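Local coordinates for protein quinoline 2-oxidoreductase large subunit (PDB 1T3Q) that probably catalyses the hydroxylation of quinoline next to its ring nitrogen, as the molybdenum-carrying large subunit of a xanthine dehydrogenase family enzyme, at residues Ser122-Ala127 with Arg285-Leu290; Glu694-Tyr697 with Leu703-Thr706. All coordinates share one frame; numbering follows the deposited sequence.

Contact 1 of 2, residues Ser122-Ala127 with Arg285-Leu290; sequences SSRAIA and RQENFL
Arg-124 and Glu-287 reach toward each other from opposite directions and close a salt bridge between two helices; CA of Arg-124 and CA of Glu-287 stand 13.7 Å apart. NH2 of Arg-124 donates to OE2 of Glu-287 over 2.7 Å, with an N-H...O angle of 163°. The carboxylate oxygen lies in the guanidinium plane, at its edge, yet the donor approaches from above the carboxylate plane; the two flat groups are 77° apart. Beside this direct bond a water takes a weak bond from NH1 of Arg-124 and donates to OE1 of Glu-287 at 2.6 Å. Beyond CG the glutamate chain runs fully extended (chi2 180°), which carries its carboxylate far from its helix. Further partners hold both ends: Glu-128 pairs with NE of Arg-124, Arg-49 with OE1 of Glu-287, and the backbone N of Asp-284 with OE2. Shortening Arg-124 to an alanine is likely to leave OE2 of Glu-287 without its charged mate and the water without its NH1 donor. On the arginine side, Ser-123 caps helix 124-131, its OG accepting from Ile-126 N at 3.0 Å. The result is an N-capped helix of the a/b hammerhead region bridged by an ion pair to helix 285-291 of the molybdopterin-binding region.

Contact 2 of 2, residues Glu694-Tyr697 with Leu703-Thr706; sequences EVIY and LVTT
Ile-696 and Thr-705 meet through a backbone-to-side-chain bond: the amide N of Ile-696 donates to OG1 of Thr-705 over 2.8 Å. With chi1 at 55°, OG1 sits between the threonine's own N and carbonyl carbon, where it faces the opposing backbone and also lies 3.2 Å from CA of Val-695. One residue along, Val-704 N donates to Ile-696 O at 2.9 Å, almost in line with the carbonyl (C=O...N 170°), so both polar backbone atoms of Ile-696 are engaged. Packing is tightest beside this bond, where CG2 of Val-704 presses on CB of Ile-696 at 3.4 Å, closer than usual carbon contact. Leu-703 touches CG1 of Val-695 with CD2 at 3.8 Å and sets CG over one face of the Tyr-697 ring, offset toward the rim, in a CH-pi contact without that closeness; Cys-365 N holds the tyrosine OH. On the partly exposed side, Glu-694 makes only a long, weak ion pair with Arg-777. A single beta bridge, Tyr-697 with Leu-703, draws together two parts of the loop that runs from helix 672-692 to strand 722-726, with Leu-290 of helix 285-291 against Leu-703 and Ile-257 of the medium subunit against Ile-696.

Helix 285-291 is shared ground for the two contacts, whose centres lie about 18 Å apart. Its Glu-287 serves contact 1, while other residues of the helix turn to contact 2: NE2 of Gln-286 probably bonds to O of Thr-706 at 2.7 Å, and CD2 of Leu-290 packs on CD1 of Leu-703 at 3.5 Å. Ties from the hammerhead region thus pass through one helix to the loop of the second molybdopterin-binding region. Neither contact contains residues of the molybdenum pocket, such as Gln-224 and Glu-743. Both border the medium subunit: its Lys-2 packs on Arg-124 in contact 1, and its Ile-257 on Val-704 in contact 2.

Contact 1 of 2, residues Ser122-Ala127 with Arg285-Leu290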
loop_
_atom_site.group_PDB
_atom_site.type_symbol
_atom_site.label_atom_id
_atom_site.label_comp_id
_atom_site.label_asym_id
_atom_site.label_seq_id
_atom_site.Cartn_x
_atom_site.Cartn_y
_atom_site.Cartn_z
ATOM N N SER B 122 -3.840 -19.184 -11.395
ATOM C CA SER B 122 -4.064 -18.992 -9.962
ATOM C C SER B 122 -2.814 -19.158 -9.108
ATOM O O SER B 122 -2.746 -18.638 -7.993
ATOM C CB SER B 122 -5.143 -19.964 -9.479
ATOM O OG SER B 122 -4.743 -21.296 -9.733
ATOM N N SER B 123 -1.830 -19.888 -9.622
ATOM C CA SER B 123 -0.577 -20.095 -8.905
ATOM C C SER B 123 0.534 -20.262 -9.923
ATOM O O SER B 123 0.274 -20.588 -11.082
ATOM C CB SER B 123 -0.641 -21.348 -8.025
ATOM O OG SER B 123 -0.452 -22.520 -8.799
ATOM N N ARG B 124 1.770 -20.031 -9.495
ATOM C CA ARG B 124 2.915 -20.179 -10.381
ATOM C C ARG B 124 3.051 -21.640 -10.823
ATOM O O ARG B 124 3.367 -21.921 -11.979
ATOM C CB ARG B 124 4.188 -19.715 -9.662
ATOM C CG ARG B 124 5.487 -20.081 -10.353
ATOM C CD ARG B 124 5.680 -19.367 -11.682
ATOM N NE ARG B 124 6.964 -19.749 -12.259
ATOM C CZ ARG B 124 7.838 -18.901 -12.794
ATOM N NH1 ARG B 124 7.572 -17.604 -12.841
ATOM N NH2 ARG B 124 8.992 -19.352 -13.262
ATOM N N ALA B 125 2.799 -22.568 -9.905
ATOM C CA ALA B 125 2.909 -23.989 -10.225
ATOM C C ALA B 125 1.928 -24.394 -11.323
ATOM O O ALA B 125 2.287 -25.135 -12.241
ATOM C CB ALA B 125 2.667 -24.831 -8.979
ATOM N N ILE B 126 0.695 -23.911 -11.225
ATOM C CA ILE B 126 -0.326 -24.231 -12.218
ATOM C C ILE B 126 -0.014 -23.557 -13.551
ATOM O O ILE B 126 -0.277 -24.122 -14.613
ATOM C CB ILE B 126 -1.732 -23.815 -11.730
ATOM C CG1 ILE B 126 -2.140 -24.697 -10.543
ATOM C CG2 ILE B 126 -2.757 -23.956 -12.865
ATOM C CD1 ILE B 126 -3.498 -24.354 -9.951
ATOM N N ALA B 127 0.554 -22.355 -13.504
ATOM C CA ALA B 127 0.900 -21.657 -14.738
ATOM C C ALA B 127 1.955 -22.482 -15.454
ATOM O O ALA B 127 1.946 -22.590 -16.684
ATOM C CB ALA B 127 1.434 -20.260 -14.435
ATOM N N ARG B 285 15.752 -19.122 -10.895
ATOM C CA ARG B 285 17.164 -19.002 -11.233
ATOM C C ARG B 285 17.512 -19.338 -12.686
ATOM O O ARG B 285 18.367 -18.690 -13.285
ATOM C CB ARG B 285 18.004 -19.860 -10.282
ATOM C CG ARG B 285 19.511 -19.725 -10.485
ATOM C CD ARG B 285 19.985 -18.277 -10.371
ATOM N NE ARG B 285 19.598 -17.654 -9.106
ATOM C CZ ARG B 285 19.859 -16.388 -8.787
ATOM N NH1 ARG B 285 20.509 -15.605 -9.645
ATOM N NH2 ARG B 285 19.477 -15.904 -7.611
ATOM N N GLN B 286 16.853 -20.343 -13.252
ATOM C CA GLN B 286 17.122 -20.721 -14.637
ATOM C C GLN B 286 16.731 -19.606 -15.597
ATOM O O GLN B 286 17.452 -19.326 -16.555
ATOM C CB GLN B 286 16.378 -22.011 -14.990
ATOM C CG GLN B 286 17.026 -23.242 -14.387
ATOM C CD GLN B 286 17.146 -23.142 -12.878
ATOM O OE1 GLN B 286 16.139 -23.120 -12.176
ATOM N NE2 GLN B 286 18.379 -23.065 -12.372
ATOM N N GLU B 287 15.595 -18.968 -15.336
ATOM C CA GLU B 287 15.137 -17.877 -16.188
ATOM C C GLU B 287 16.090 -16.689 -16.096
ATOM O O GLU B 287 16.258 -15.942 -17.066
ATOM C CB GLU B 287 13.729 -17.447 -15.785
ATOM C CG GLU B 287 12.709 -18.573 -15.837
ATOM C CD GLU B 287 11.337 -18.112 -15.425
ATOM O OE1 GLU B 287 10.501 -17.867 -16.321
ATOM O OE2 GLU B 287 11.091 -17.982 -14.205
ATOM N N ASN B 288 16.721 -16.505 -14.935
ATOM C CA ASN B 288 17.659 -15.392 -14.797
ATOM C C ASN B 288 18.857 -15.635 -15.713
ATOM O O ASN B 288 19.393 -14.699 -16.306
ATOM C CB ASN B 288 18.134 -15.235 -13.353
ATOM C CG ASN B 288 18.803 -13.895 -13.110
ATOM O OD1 ASN B 288 18.131 -12.862 -12.949
ATOM N ND2 ASN B 288 20.123 -13.894 -13.102
ATOM N N PHE B 289 19.281 -16.887 -15.835
ATOM C CA PHE B 289 20.397 -17.204 -16.719
ATOM C C PHE B 289 19.946 -17.177 -18.181
ATOM O O PHE B 289 20.666 -16.695 -19.047
ATOM C CB PHE B 289 20.981 -18.584 -16.399
ATOM C CG PHE B 289 21.890 -18.595 -15.197
ATOM C CD1 PHE B 289 21.565 -19.343 -14.073
ATOM C CD2 PHE B 289 23.057 -17.837 -15.187
ATOM C CE1 PHE B 289 22.390 -19.334 -12.946
ATOM C CE2 PHE B 289 23.892 -17.819 -14.068
ATOM C CZ PHE B 289 23.557 -18.568 -12.944
ATOM N N LEU B 290 18.743 -17.676 -18.439
ATOM C CA LEU B 290 18.198 -17.738 -19.796
ATOM C C LEU B 290 17.710 -16.442 -20.429
ATOM O O LEU B 290 18.053 -16.140 -21.576
ATOM C CB LEU B 290 17.035 -18.734 -19.846
ATOM C CG LEU B 290 17.332 -20.230 -19.880
ATOM C CD1 LEU B 290 16.055 -21.004 -19.582
ATOM C CD2 LEU B 290 17.900 -20.610 -21.239
HETATM O O HOH W 1 8.702 -16.246 -15.516
#

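Contact 2 of 2, residues Glu694-Tyr697 with Leu703-Thr706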
loop_
_atom_site.group_PDB
_atom_site.type_symbol
_atom_site.label_atom_id
_atom_site.label_comp_id
_atom_site.label_asym_id
_atom_site.label_seq_id
_atom_site.Cartn_x
_atom_site.Cartn_y
_atom_site.Cartn_z
ATOM N N GLU B 694 31.362 -18.315 -15.697
ATOM C CA GLU B 694 31.205 -18.303 -17.139
ATOM C C GLU B 694 29.859 -18.852 -17.581
ATOM O O GLU B 694 29.491 -19.980 -17.251
ATOM C CB GLU B 694 32.322 -19.070 -17.865
ATOM C CG GLU B 694 32.314 -18.741 -19.365
ATOM C CD GLU B 694 33.486 -19.298 -20.151
ATOM O OE1 GLU B 694 33.579 -18.974 -21.355
ATOM O OE2 GLU B 694 34.309 -20.052 -19.587
ATOM N N VAL B 695 29.109 -18.022 -18.295
ATOM C CA VAL B 695 27.828 -18.422 -18.855
ATOM C C VAL B 695 28.288 -19.003 -20.187
ATOM O O VAL B 695 28.957 -18.321 -20.967
ATOM C CB VAL B 695 26.910 -17.204 -19.087
ATOM C CG1 VAL B 695 25.772 -17.568 -20.041
ATOM C CG2 VAL B 695 26.339 -16.731 -17.751
ATOM N N ILE B 696 27.949 -20.260 -20.446
ATOM C CA ILE B 696 28.413 -20.902 -21.665
ATOM C C ILE B 696 27.355 -21.321 -22.678
ATOM O O ILE B 696 26.385 -22.003 -22.341
ATOM C CB ILE B 696 29.250 -22.158 -21.328
ATOM C CG1 ILE B 696 30.393 -21.790 -20.376
ATOM C CG2 ILE B 696 29.808 -22.786 -22.607
ATOM C CD1 ILE B 696 31.187 -22.974 -19.887
ATOM N N TYR B 697 27.564 -20.902 -23.923
ATOM C CA TYR B 697 26.694 -21.279 -25.034
ATOM C C TYR B 697 27.544 -22.246 -25.856
ATOM O O TYR B 697 28.711 -21.960 -26.127
ATOM C CB TYR B 697 26.333 -20.068 -25.908
ATOM C CG TYR B 697 25.224 -19.186 -25.372
ATOM C CD1 TYR B 697 25.511 -18.054 -24.607
ATOM C CD2 TYR B 697 23.889 -19.461 -25.665
ATOM C CE1 TYR B 697 24.495 -17.214 -24.154
ATOM C CE2 TYR B 697 22.863 -18.629 -25.214
ATOM C CZ TYR B 697 23.173 -17.506 -24.461
ATOM O OH TYR B 697 22.164 -16.685 -24.017
ATOM N N LEU B 703 22.222 -22.919 -24.243
ATOM C CA LEU B 703 22.791 -22.357 -23.024
ATOM C C LEU B 703 23.043 -23.554 -22.108
ATOM O O LEU B 703 22.100 -24.149 -21.583
ATOM C CB LEU B 703 21.791 -21.403 -22.368
ATOM C CG LEU B 703 22.309 -20.192 -21.587
ATOM C CD1 LEU B 703 21.208 -19.727 -20.649
ATOM C CD2 LEU B 703 23.559 -20.532 -20.803
ATOM N N VAL B 704 24.308 -23.909 -21.921
ATOM C CA VAL B 704 24.641 -25.059 -21.090
ATOM C C VAL B 704 24.778 -24.742 -19.604
ATOM O O VAL B 704 24.872 -25.652 -18.781
ATOM C CB VAL B 704 25.936 -25.741 -21.585
ATOM C CG1 VAL B 704 25.802 -26.077 -23.062
ATOM C CG2 VAL B 704 27.128 -24.836 -21.368
ATOM N N THR B 705 24.785 -23.461 -19.257
ATOM C CA THR B 705 24.895 -23.060 -17.855
ATOM C C THR B 705 23.619 -22.339 -17.425
ATOM O O THR B 705 23.424 -21.162 -17.740
ATOM C CB THR B 705 26.108 -22.123 -17.629
ATOM O OG1 THR B 705 26.012 -20.999 -18.508
ATOM C CG2 THR B 705 27.416 -22.857 -17.904
ATOM N N THR B 706 22.745 -23.044 -16.712
ATOM C CA THR B 706 21.496 -22.444 -16.255
ATOM C C THR B 706 21.236 -22.689 -14.772
ATOM O O THR B 706 20.158 -22.377 -14.275
ATOM C CB THR B 706 20.271 -22.979 -17.052
ATOM O OG1 THR B 706 20.221 -24.407 -16.955
ATOM C CG2 THR B 706 20.365 -22.582 -18.526
#